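Local coordinates for putative branched-chain amino acid transport system substrate-binding protein (Rhodopseudomonas palustris, PDB 3TX6), which probably binds aromatic acids derived from lignin, such as p-coumarate and related compounds, in the periplasm and delivers them to an ABC transporter, at residues H96-P101 against S112-Q117; S77-T82 against P101-P106; L218-H223 against G240-S245; G123-E128 against R346-L351. One frame throughout, in Å; residues are numbered along the deposited sequence. Where two conformers were deposited one is given.

Contact 1. Residues H96-P101 against S112-Q117; sequences HIALAP and SVAMPQ. With ENO (3-(4-hydroxy-phenyl)pyruvic acid), chain D.
Ser-112 meets His-96 where two neighbouring parallel strands begin. Ser-112 OG lies 2.8 Å from His-96 ND1, at the edge of the imidazole and in its plane, and either atom could be the donor. His-96 CG stands anti to its backbone N (chi1 169°) and comes within 3.6 Å of the same OG. NE2 of the ring bonds to Gly-75 O, and Ser-112 OG also bonds to Ser-86 OG, so each side chain has a second polar partner. His-96 also touches Val-85 and Ala-89 of helix 79-92. An alanine in place of His-96 would probably leave Gly-75 O without this mate, Ser-112 OG with one partner fewer, and a gap beside that helix.

Val-113 is gripped through its backbone. Its N donates to His-96 O, and its O takes the N-H of Ala-98 at 2.8 Å. Its CG2 lies beside Ile-97 CG1 at 3.9 Å, on the face turned from the imidazole. Ala-114 sets its CB 4.1 Å from Ala-98 CB, on the His-96 face. The backbone N of Met-115, a selenomethionine, bonds to Ala-98 O at 3.0 Å and ends the paired run.

Pro-116 then lays CG against Leu-99 O at 3.4 Å, while its CB packs on Pro-101 CD. Both prolines also reach the bound 3-(4-hydroxy-phenyl)pyruvic acid: Pro-101 CD lies 3.2 Å from ENO O4, and Pro-116 CB faces the phenolic O3. Ligand-lining loops that follow paired parallel strands of a beta-alpha-beta unit are characteristic of the periplasmic binding protein fold.

Contact 2. Residues S77-T82 against P101-P106; sequences SVTPPT and PLPITP. With ENO (3-(4-hydroxy-phenyl)pyruvic acid), chain D.
Thr-79 and Leu-102 bring the two backbones closest, with CA atoms 5.5 Å apart. Residues 77-82 turn into the first residues of helix 79-92, with Val-78 at the N-cap position. Residues 101-106 run on from strand 96-98 as a loop and pass the helix start at Pro-101, Leu-102 and Pro-103.

The N-terminal end of the helix faces the ligand. Thr-79 N donates to the carboxylate atom O2 of 3-(4-hydroxy-phenyl)pyruvic acid at 2.8 Å, with a nearly straight angle of 170°. Pro-80 and Pro-81 have no N-H, so Thr-79 N is the donor here. A helix start presented to a carboxylate is a recurrent way of binding anions, and the positive end of the helix dipole would probably favour the negative charge. Arg-174 also bonds to the ligand. Val-78 covers this group with carbon: its CG1 lies 3.5 Å from ENO O1.

Thr-79 carries the contact between the segments. Its OG1 is anti to the carbonyl carbon (chi1 -60°) and sits 2.7 Å from Pro-101 O. Thr-79 OG1 is also 2.9 Å from the keto oxygen, ENO O4. The single hydroxyl proton could serve either acceptor. The methyl branch of Thr-79 turns to the loop, with CG2 4.1 Å from Pro-103 CD and as close to Leu-102 CA.

One turn on, Thr-82 crosses Leu-102 at about a right angle. Its CG2 lies 4.0 Å from Leu-102 CD2 and almost as near to CD1. Thr-82 OG1 turns back to Val-78 O at 2.7 Å, donating from above the carbonyl plane, and it also accepts from Ser-76 N.

Contact 3. Residues L218-H223 against G240-S245; sequences LIYQTH and GVLMAS. With ENO (3-(4-hydroxy-phenyl)pyruvic acid), chain D.
Tyr-220 and Leu-242 pair in a parallel beta-alpha-beta unit made of strand 218-221, helix 228-234 and strand 242-245. Three bonds join the backbones. Leu-242 N donates to Ile-219 O at 3.0 Å, Gln-221 N to Leu-242 O at 2.8 Å, and Ala-244 N to Gln-221 O at 3.1 Å.

On the face turned to helix 119-130, the side chains of Tyr-220 and Leu-242 run alongside each other in the same direction. Leu-242 CB touches Tyr-220 CD2 at 3.5 Å. Leu-242 CD2 makes a CH-pi contact, 4.1 Å from the ring centroid and displaced toward the rim. The phenol OH bonds to His-129. An alanine in place of Tyr-220 would probably open a gap over Leu-242 and leave His-129 ND1 without this mate.

Gln-221 points to the other face. Its CG meets Val-241 CG2 at 3.6 Å, while its NE2 bonds to Ala-203 O and Gln-207.

Beyond the strand, His-223 CG lies between the backbone N and the carbonyl carbon (chi1 53°), on the ligand side. ENO C6 lies 3.6 Å above the ring plane, over its centre, and NE2 bonds to Gln-117 O. Binding at the C-terminal ends of parallel strands is typical of this alpha/beta fold.

Contact 4. Residues G123-E128 against R346-L351; sequences GKVLYE and RSRILL. With SO4 (sulfate ion), chain B.
Val-125 and Arg-348 meet where helix 119-130 packs on the start of strand 349-354 and the turn before it, in the second alpha/beta lobe of the periplasmic binding protein fold. Strand 349-354 runs antiparallel to strand 242-245 and comes from far along the chain, so the contact ties the C-terminal region to this lobe.

Leucines make much of the apolar part. With CG anti to its backbone N (chi1 -174°), the Leu-350 side chain extends to the helix. There its CD1 meets Leu-126 CD2 at 3.8 Å, and the two leucines cross obliquely. Val-125 CG2 lies 4.4 Å from Leu-350 CB. Ala-244, on the adjacent strand 242-245, also touches Val-125 and Leu-126.

The same valine methyl also covers a charged group. Val-125 CG2 sits 4.0 Å above the plane of the Arg-348 guanidinium, over its centre, as the two side chains pass antiparallel to each other.

The charged part lies toward the surface. Glu-128 OE1 and Arg-348 NH2 are 4.3 Å apart, too far for a salt bridge. A water joins them instead: it donates to Glu-128 OE1 and accepts from Arg-348 NH2 at 2.8 Å, in the guanidinium plane. The sulfate, probably from the crystallisation liquor, sits at the edge of the guanidinium, its sulfur near the plane. Arg-348 NH1 donates to sulfate O2 at 3.1 Å, and NH2 to sulfate O4 at 3.0 Å.

Contacts 1 and 3 are buried and built alike, each joining the parallel strands of a beta-alpha-beta unit, but in different sheets. Contact 2 is also buried, with polar bonds at the helix start beside threonine-leucine packing. It shares Pro-101 with contact 1 and touches it through Ala-100 and Thr-82. Contact 4 is buried on its leucine side and opens toward the surface at its charged side. It belongs to the sheet of contact 3, where Met-243 N and Leu-351 O probably bond. Gln-117 of contact 1 ties the loop after strand 112-114 to contacts 3 and 4: its O probably bonds His-223 NE2 and its NE2 Ser-347 O. Contacts 1, 2 and 3 all touch the ligand.

Contact 1. Residues H96-P101 against S112-Q117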
# COMPACT_ATOMS: atom_id res chain seq x y z
N HIS A 96 -15.38 2.35 -1.90
CA HIS A 96 -14.22 2.54 -1.05
C HIS A 96 -12.98 2.13 -1.77
O HIS A 96 -12.86 0.98 -2.22
CB HIS A 96 -14.41 1.69 0.22
CG HIS A 96 -13.18 1.58 1.06
ND1 HIS A 96 -12.82 0.43 1.70
CD2 HIS A 96 -12.20 2.54 1.38
CE1 HIS A 96 -11.66 0.64 2.36
NE2 HIS A 96 -11.28 1.93 2.16
N ILE A 97 -12.02 3.06 -1.89
CA ILE A 97 -10.71 2.72 -2.42
C ILE A 97 -9.70 2.70 -1.25
O ILE A 97 -9.40 3.75 -0.63
CB ILE A 97 -10.24 3.72 -3.50
CG1 ILE A 97 -11.19 3.70 -4.69
CG2 ILE A 97 -8.86 3.34 -3.96
CD1 ILE A 97 -10.94 4.77 -5.76
N ALA A 98 -9.27 1.49 -0.89
CA ALA A 98 -8.35 1.26 0.21
C ALA A 98 -6.95 1.72 -0.17
O ALA A 98 -6.48 1.42 -1.27
CB ALA A 98 -8.37 -0.22 0.63
N LEU A 99 -6.26 2.32 0.81
CA LEU A 99 -4.88 2.78 0.63
C LEU A 99 -3.85 1.93 1.43
O LEU A 99 -2.67 2.26 1.45
CB LEU A 99 -4.77 4.28 0.93
CG LEU A 99 -5.67 5.22 0.13
CD1 LEU A 99 -5.44 6.70 0.53
CD2 LEU A 99 -5.55 5.04 -1.40
N ALA A 100 -4.32 0.84 2.04
CA ALA A 100 -3.51 -0.18 2.70
C ALA A 100 -4.05 -1.52 2.31
O ALA A 100 -5.21 -1.62 1.99
CB ALA A 100 -3.58 -0.04 4.21
N PRO A 101 -3.17 -2.52 2.19
CA PRO A 101 -3.69 -3.84 1.89
C PRO A 101 -4.60 -4.25 3.08
O PRO A 101 -4.48 -3.75 4.22
CB PRO A 101 -2.44 -4.68 1.64
CG PRO A 101 -1.33 -3.96 2.24
CD PRO A 101 -1.73 -2.54 2.47
N SER A 112 -15.53 -2.39 -1.69
CA SER A 112 -14.11 -2.05 -1.53
C SER A 112 -13.24 -2.64 -2.63
O SER A 112 -13.39 -3.80 -2.99
CB SER A 112 -13.55 -2.54 -0.19
OG SER A 112 -14.19 -1.90 0.92
N VAL A 113 -12.34 -1.80 -3.12
CA VAL A 113 -11.18 -2.22 -3.89
C VAL A 113 -9.93 -1.70 -3.17
O VAL A 113 -10.03 -0.83 -2.30
CB VAL A 113 -11.21 -1.70 -5.33
CG1 VAL A 113 -12.39 -2.31 -6.10
CG2 VAL A 113 -11.23 -0.17 -5.42
N ALA A 114 -8.77 -2.18 -3.58
CA ALA A 114 -7.49 -1.77 -2.95
C ALA A 114 -6.46 -1.28 -3.97
O ALA A 114 -6.27 -1.91 -4.99
CB ALA A 114 -6.93 -2.88 -2.11
N MSE A 115 -5.78 -0.20 -3.64
CA MSE A 115 -4.67 0.27 -4.45
C MSE A 115 -3.36 -0.47 -4.18
O MSE A 115 -2.63 -0.78 -5.12
CB MSE A 115 -4.53 1.78 -4.31
CG MSE A 115 -5.85 2.49 -4.64
SE MSE A 115 -6.64 1.98 -6.40
CE MSE A 115 -5.24 2.84 -7.42
N PRO A 116 -3.00 -0.72 -2.91
CA PRO A 116 -1.71 -1.43 -2.69
C PRO A 116 -1.68 -2.81 -3.31
O PRO A 116 -2.70 -3.49 -3.42
CB PRO A 116 -1.60 -1.50 -1.17
CG PRO A 116 -2.43 -0.35 -0.70
CD PRO A 116 -3.62 -0.37 -1.64
N GLN A 117 -0.48 -3.23 -3.72
CA GLN A 117 -0.29 -4.54 -4.21
C GLN A 117 -0.71 -5.59 -3.16
O GLN A 117 -0.39 -5.46 -1.99
CB GLN A 117 1.17 -4.77 -4.59
CG GLN A 117 1.66 -3.90 -5.75
CD GLN A 117 2.01 -2.47 -5.38
OE1 GLN A 117 1.97 -2.10 -4.20
NE2 GLN A 117 2.39 -1.66 -6.38
O4 ENO D . -0.97 -1.95 5.52
C9 ENO D . 0.60 0.19 3.38
C8 ENO D . 0.66 0.35 2.01
C7 ENO D . 1.38 -0.56 1.22
C6 ENO D . 1.94 -1.67 1.82
C5 ENO D . 1.90 -1.83 3.21
C4 ENO D . 1.21 -0.90 4.01
O3 ENO D . 1.40 -0.37 -0.16
C3 ENO D . 1.21 -1.02 5.51
C2 ENO D . 0.05 -1.67 6.17
C1 ENO D . 0.11 -1.82 7.62
O2 ENO D . -0.88 -2.32 8.19
O1 ENO D . 1.15 -1.48 8.26

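Contact 2. Residues S77-T82 against P101-P106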
# COMPACT_ATOMS: atom_id res chain seq x y z
N SER A 77 -4.24 4.40 5.96
CA SER A 77 -2.83 4.24 5.63
C SER A 77 -2.24 2.87 6.03
O SER A 77 -1.20 2.46 5.54
CB SER A 77 -2.01 5.34 6.32
OG SER A 77 -2.43 6.64 5.88
N VAL A 78 -2.87 2.24 7.01
CA VAL A 78 -2.42 0.97 7.57
C VAL A 78 -3.65 0.07 7.70
O VAL A 78 -4.79 0.55 7.59
CB VAL A 78 -1.61 1.12 8.87
CG1 VAL A 78 -0.23 1.72 8.58
CG2 VAL A 78 -2.39 1.94 9.91
N THR A 79 -3.40 -1.23 7.85
CA THR A 79 -4.49 -2.21 7.73
C THR A 79 -5.62 -2.08 8.75
O THR A 79 -6.78 -2.10 8.33
CB THR A 79 -3.95 -3.66 7.64
OG1 THR A 79 -3.09 -3.74 6.49
CG2 THR A 79 -5.08 -4.67 7.55
N PRO A 80 -5.33 -1.91 10.04
CA PRO A 80 -6.46 -1.92 11.00
C PRO A 80 -7.52 -0.82 10.73
O PRO A 80 -8.71 -1.13 10.68
CB PRO A 80 -5.76 -1.80 12.38
CG PRO A 80 -4.44 -2.49 12.12
CD PRO A 80 -4.05 -1.97 10.75
N PRO A 81 -7.12 0.43 10.53
CA PRO A 81 -8.17 1.42 10.22
C PRO A 81 -8.82 1.20 8.82
O PRO A 81 -9.94 1.65 8.57
CB PRO A 81 -7.41 2.74 10.29
CG PRO A 81 -5.99 2.40 10.05
CD PRO A 81 -5.81 1.04 10.69
N THR A 82 -8.09 0.57 7.89
CA THR A 82 -8.60 0.33 6.53
C THR A 82 -9.73 -0.71 6.58
O THR A 82 -10.76 -0.57 5.88
CB THR A 82 -7.47 -0.12 5.59
OG1 THR A 82 -6.51 0.92 5.52
CG2 THR A 82 -7.96 -0.41 4.15
N PRO A 101 -3.17 -2.52 2.19
CA PRO A 101 -3.69 -3.84 1.89
C PRO A 101 -4.60 -4.25 3.08
O PRO A 101 -4.48 -3.75 4.22
CB PRO A 101 -2.44 -4.68 1.64
CG PRO A 101 -1.33 -3.96 2.24
CD PRO A 101 -1.73 -2.54 2.47
N LEU A 102 -5.63 -4.97 2.78
CA LEU A 102 -6.46 -5.52 3.81
C LEU A 102 -6.98 -6.85 3.28
O LEU A 102 -7.01 -7.08 2.04
CB LEU A 102 -7.64 -4.57 4.11
CG LEU A 102 -8.78 -4.51 3.14
CD1 LEU A 102 -10.03 -3.94 3.81
CD2 LEU A 102 -8.34 -3.70 1.92
N PRO A 103 -7.40 -7.72 4.20
CA PRO A 103 -8.11 -8.92 3.80
C PRO A 103 -9.49 -8.54 3.24
O PRO A 103 -10.36 -8.07 3.99
CB PRO A 103 -8.24 -9.71 5.11
CG PRO A 103 -7.35 -9.03 6.09
CD PRO A 103 -7.26 -7.62 5.67
N ILE A 104 -9.66 -8.70 1.93
CA ILE A 104 -10.92 -8.31 1.26
C ILE A 104 -11.76 -9.57 1.19
O ILE A 104 -11.71 -10.29 0.20
CB ILE A 104 -10.75 -7.60 -0.14
CG1 ILE A 104 -9.96 -6.31 0.01
CG2 ILE A 104 -12.11 -7.15 -0.68
CD1 ILE A 104 -9.77 -5.48 -1.24
N THR A 105 -12.47 -9.84 2.28
CA THR A 105 -13.38 -10.94 2.47
C THR A 105 -14.68 -10.75 1.68
O THR A 105 -15.01 -9.65 1.22
CB THR A 105 -13.78 -11.04 3.94
OG1 THR A 105 -14.41 -9.81 4.36
CG2 THR A 105 -12.57 -11.34 4.81
N PRO A 106 -15.44 -11.82 1.51
CA PRO A 106 -16.70 -11.66 0.80
C PRO A 106 -17.61 -10.54 1.37
O PRO A 106 -18.28 -9.86 0.63
CB PRO A 106 -17.33 -13.05 0.93
CG PRO A 106 -16.14 -13.97 0.94
CD PRO A 106 -15.15 -13.24 1.79
O4 ENO D . -0.97 -1.95 5.52
C9 ENO D . 0.60 0.19 3.38
C8 ENO D . 0.66 0.35 2.01
C7 ENO D . 1.38 -0.56 1.22
C6 ENO D . 1.94 -1.67 1.82
C5 ENO D . 1.90 -1.83 3.21
C4 ENO D . 1.21 -0.90 4.01
O3 ENO D . 1.40 -0.37 -0.16
C3 ENO D . 1.21 -1.02 5.51
C2 ENO D . 0.05 -1.67 6.17
C1 ENO D . 0.11 -1.82 7.62
O2 ENO D . -0.88 -2.32 8.19
O1 ENO D . 1.15 -1.48 8.26

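Contact 3. Residues L218-H223 against G240-S245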
# COMPACT_ATOMS: atom_id res chain seq x y z
N LEU A 218 20.52 -12.78 4.15
CA LEU A 218 19.74 -11.82 3.40
C LEU A 218 18.51 -11.38 4.22
O LEU A 218 17.86 -12.21 4.87
CB LEU A 218 19.36 -12.33 2.00
CG LEU A 218 20.49 -12.56 0.97
CD1 LEU A 218 19.96 -13.07 -0.37
CD2 LEU A 218 21.29 -11.26 0.78
N ILE A 219 18.21 -10.08 4.21
CA ILE A 219 16.95 -9.57 4.83
C ILE A 219 16.02 -8.99 3.78
O ILE A 219 16.47 -8.27 2.81
CB ILE A 219 17.22 -8.47 5.88
CG1 ILE A 219 18.12 -9.01 6.99
CG2 ILE A 219 15.91 -7.90 6.46
CD1 ILE A 219 18.65 -7.92 7.95
N TYR A 220 14.75 -9.37 3.92
CA TYR A 220 13.72 -9.03 2.96
C TYR A 220 12.66 -8.19 3.65
O TYR A 220 12.25 -8.45 4.81
CB TYR A 220 13.11 -10.31 2.36
CG TYR A 220 14.06 -11.08 1.42
CD1 TYR A 220 15.10 -11.91 1.90
CD2 TYR A 220 13.92 -10.96 0.07
CE1 TYR A 220 15.98 -12.54 1.01
CE2 TYR A 220 14.79 -11.62 -0.82
CZ TYR A 220 15.82 -12.41 -0.35
OH TYR A 220 16.65 -13.06 -1.28
N GLN A 221 12.24 -7.16 2.93
CA GLN A 221 11.27 -6.19 3.46
C GLN A 221 10.06 -6.16 2.56
O GLN A 221 10.20 -6.31 1.31
CB GLN A 221 11.84 -4.77 3.61
CG GLN A 221 12.89 -4.59 4.70
CD GLN A 221 12.32 -4.47 6.10
OE1 GLN A 221 11.11 -4.24 6.26
NE2 GLN A 221 13.17 -4.56 7.13
N THR A 222 8.90 -5.90 3.19
CA THR A 222 7.67 -5.71 2.45
C THR A 222 7.52 -4.31 1.88
O THR A 222 8.31 -3.41 2.16
CB THR A 222 6.44 -5.97 3.34
OG1 THR A 222 6.22 -4.91 4.29
CG2 THR A 222 6.55 -7.32 4.08
N HIS A 223 6.47 -4.13 1.08
CA HIS A 223 6.19 -2.86 0.44
C HIS A 223 5.72 -1.81 1.44
O HIS A 223 5.69 -0.63 1.11
CB HIS A 223 5.28 -2.98 -0.78
CG HIS A 223 3.97 -3.73 -0.54
ND1 HIS A 223 3.85 -4.81 0.27
CD2 HIS A 223 2.74 -3.60 -1.20
CE1 HIS A 223 2.56 -5.27 0.17
NE2 HIS A 223 1.91 -4.53 -0.72
N GLY A 240 21.96 -3.66 0.99
CA GLY A 240 21.74 -5.01 0.44
C GLY A 240 20.37 -5.59 0.65
O GLY A 240 20.12 -6.72 0.22
N VAL A 241 19.49 -4.84 1.33
CA VAL A 241 18.13 -5.31 1.63
C VAL A 241 17.47 -5.59 0.31
O VAL A 241 17.82 -4.97 -0.75
CB VAL A 241 17.34 -4.27 2.48
CG1 VAL A 241 16.94 -3.05 1.64
CG2 VAL A 241 16.10 -4.88 3.17
N LEU A 242 16.56 -6.55 0.32
CA LEU A 242 15.68 -6.74 -0.85
C LEU A 242 14.30 -6.32 -0.40
O LEU A 242 13.84 -6.71 0.67
CB LEU A 242 15.64 -8.20 -1.29
CG LEU A 242 16.88 -8.82 -1.91
CD1 LEU A 242 17.52 -7.91 -2.99
CD2 LEU A 242 17.83 -9.09 -0.75
N MSE A 243 13.62 -5.57 -1.25
CA MSE A 243 12.38 -4.93 -0.83
C MSE A 243 11.43 -4.95 -1.97
O MSE A 243 11.79 -4.56 -3.09
CB MSE A 243 12.68 -3.49 -0.39
CG MSE A 243 11.37 -2.76 -0.17
SE MSE A 243 11.63 -0.92 0.36
CE MSE A 243 12.79 -1.07 1.96
N ALA A 244 10.22 -5.45 -1.71
CA ALA A 244 9.15 -5.42 -2.71
C ALA A 244 8.67 -3.98 -2.76
O ALA A 244 8.52 -3.33 -1.71
CB ALA A 244 8.01 -6.36 -2.34
N SER A 245 8.46 -3.47 -3.98
CA SER A 245 8.03 -2.09 -4.16
C SER A 245 7.14 -2.00 -5.36
O SER A 245 7.28 -2.75 -6.30
CB SER A 245 9.25 -1.23 -4.44
OG SER A 245 8.95 0.09 -4.63
O4 ENO D . -0.97 -1.95 5.52
C9 ENO D . 0.60 0.19 3.38
C8 ENO D . 0.66 0.35 2.01
C7 ENO D . 1.38 -0.56 1.22
C6 ENO D . 1.94 -1.67 1.82
C5 ENO D . 1.90 -1.83 3.21
C4 ENO D . 1.21 -0.90 4.01
O3 ENO D . 1.40 -0.37 -0.16
C3 ENO D . 1.21 -1.02 5.51
C2 ENO D . 0.05 -1.67 6.17
C1 ENO D . 0.11 -1.82 7.62
O2 ENO D . -0.88 -2.32 8.19
O1 ENO D . 1.15 -1.48 8.26
O HOH W 1 20.14 -8.29 2.61

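Contact 4. Residues G123-E128 against R346-L351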
# COMPACT_ATOMS: atom_id res chain seq x y z
N GLY A 123 4.96 -11.12 -1.96
CA GLY A 123 5.64 -12.29 -1.50
C GLY A 123 6.36 -13.04 -2.63
O GLY A 123 7.56 -13.38 -2.53
N LYS A 124 5.67 -13.25 -3.76
CA LYS A 124 6.26 -14.02 -4.86
C LYS A 124 7.56 -13.41 -5.34
O LYS A 124 8.52 -14.15 -5.58
CB LYS A 124 5.28 -14.15 -6.03
CG LYS A 124 5.75 -15.09 -7.15
CD LYS A 124 4.64 -15.30 -8.21
CE LYS A 124 5.08 -16.20 -9.37
NZ LYS A 124 4.01 -16.48 -10.39
N VAL A 125 7.61 -12.08 -5.47
CA VAL A 125 8.82 -11.44 -5.98
C VAL A 125 9.96 -11.62 -4.98
O VAL A 125 11.12 -11.82 -5.35
CB VAL A 125 8.60 -9.97 -6.48
CG1 VAL A 125 8.61 -8.92 -5.36
CG2 VAL A 125 9.62 -9.63 -7.53
N LEU A 126 9.67 -11.59 -3.70
CA LEU A 126 10.70 -11.79 -2.69
C LEU A 126 11.17 -13.23 -2.63
O LEU A 126 12.38 -13.50 -2.58
CB LEU A 126 10.18 -11.40 -1.32
CG LEU A 126 9.78 -9.91 -1.11
CD1 LEU A 126 9.14 -9.74 0.28
CD2 LEU A 126 10.99 -8.99 -1.28
N TYR A 127 10.23 -14.17 -2.64
CA TYR A 127 10.60 -15.59 -2.57
C TYR A 127 11.35 -16.05 -3.83
O TYR A 127 12.23 -16.91 -3.75
CB TYR A 127 9.40 -16.52 -2.30
CG TYR A 127 8.41 -16.01 -1.26
CD1 TYR A 127 8.84 -15.32 -0.14
CD2 TYR A 127 7.03 -16.23 -1.39
CE1 TYR A 127 7.94 -14.81 0.77
CE2 TYR A 127 6.13 -15.74 -0.46
CZ TYR A 127 6.60 -15.02 0.61
OH TYR A 127 5.75 -14.49 1.57
N GLU A 128 10.98 -15.53 -4.99
CA GLU A 128 11.68 -15.85 -6.23
C GLU A 128 13.14 -15.49 -6.10
O GLU A 128 14.00 -16.26 -6.49
CB GLU A 128 11.08 -15.14 -7.46
CG GLU A 128 9.78 -15.78 -7.96
CD GLU A 128 9.09 -15.00 -9.08
OE1 GLU A 128 9.46 -13.82 -9.32
OE2 GLU A 128 8.18 -15.58 -9.74
N ARG A 346 3.07 -6.14 -13.68
CA ARG A 346 3.38 -4.75 -13.93
C ARG A 346 3.32 -3.90 -12.65
O ARG A 346 3.78 -2.76 -12.69
CB ARG A 346 2.47 -4.18 -15.04
CG ARG A 346 2.67 -4.82 -16.44
CD ARG A 346 1.58 -4.41 -17.41
NE ARG A 346 0.29 -4.98 -17.04
CZ ARG A 346 -0.84 -4.77 -17.71
NH1 ARG A 346 -1.95 -5.36 -17.27
NH2 ARG A 346 -0.88 -4.02 -18.80
N SER A 347 2.80 -4.45 -11.54
CA SER A 347 2.62 -3.71 -10.31
C SER A 347 3.75 -3.81 -9.32
O SER A 347 3.65 -3.28 -8.23
CB SER A 347 1.34 -4.10 -9.58
OG SER A 347 1.41 -5.42 -8.98
N ARG A 348 4.83 -4.48 -9.67
CA ARG A 348 5.94 -4.56 -8.75
C ARG A 348 7.31 -4.66 -9.38
O ARG A 348 7.49 -5.15 -10.47
CB ARG A 348 5.77 -5.71 -7.80
CG ARG A 348 6.23 -7.07 -8.30
CD ARG A 348 5.42 -7.66 -9.43
NE ARG A 348 6.02 -8.92 -9.85
CZ ARG A 348 7.11 -9.06 -10.59
NH1 ARG A 348 7.75 -8.04 -11.12
NH2 ARG A 348 7.51 -10.28 -10.89
N ILE A 349 8.25 -4.15 -8.62
CA ILE A 349 9.67 -4.29 -8.92
C ILE A 349 10.33 -4.71 -7.65
O ILE A 349 9.72 -4.66 -6.56
CB ILE A 349 10.30 -2.99 -9.44
CG1 ILE A 349 10.24 -1.85 -8.37
CG2 ILE A 349 9.62 -2.55 -10.73
CD1 ILE A 349 10.96 -0.59 -8.81
N LEU A 350 11.59 -5.08 -7.75
CA LEU A 350 12.34 -5.46 -6.59
C LEU A 350 13.45 -4.43 -6.43
O LEU A 350 14.17 -4.08 -7.39
CB LEU A 350 12.96 -6.84 -6.80
CG LEU A 350 13.69 -7.46 -5.58
CD1 LEU A 350 12.80 -7.73 -4.36
CD2 LEU A 350 14.38 -8.76 -6.00
N LEU A 351 13.55 -3.91 -5.22
CA LEU A 351 14.59 -2.89 -4.87
C LEU A 351 15.61 -3.45 -3.98
O LEU A 351 15.35 -4.33 -3.12
CB LEU A 351 13.98 -1.70 -4.14
CG LEU A 351 12.98 -0.81 -4.87
CD1 LEU A 351 12.41 0.25 -3.92
CD2 LEU A 351 13.68 -0.27 -6.10
S SO4 B . 10.55 -9.67 -12.85
O1 SO4 B . 10.84 -10.80 -11.91
O2 SO4 B . 10.67 -8.36 -12.15
O3 SO4 B . 11.52 -9.71 -13.97
O4 SO4 B . 9.18 -9.83 -13.40
O HOH W 2 6.81 -12.63 -9.61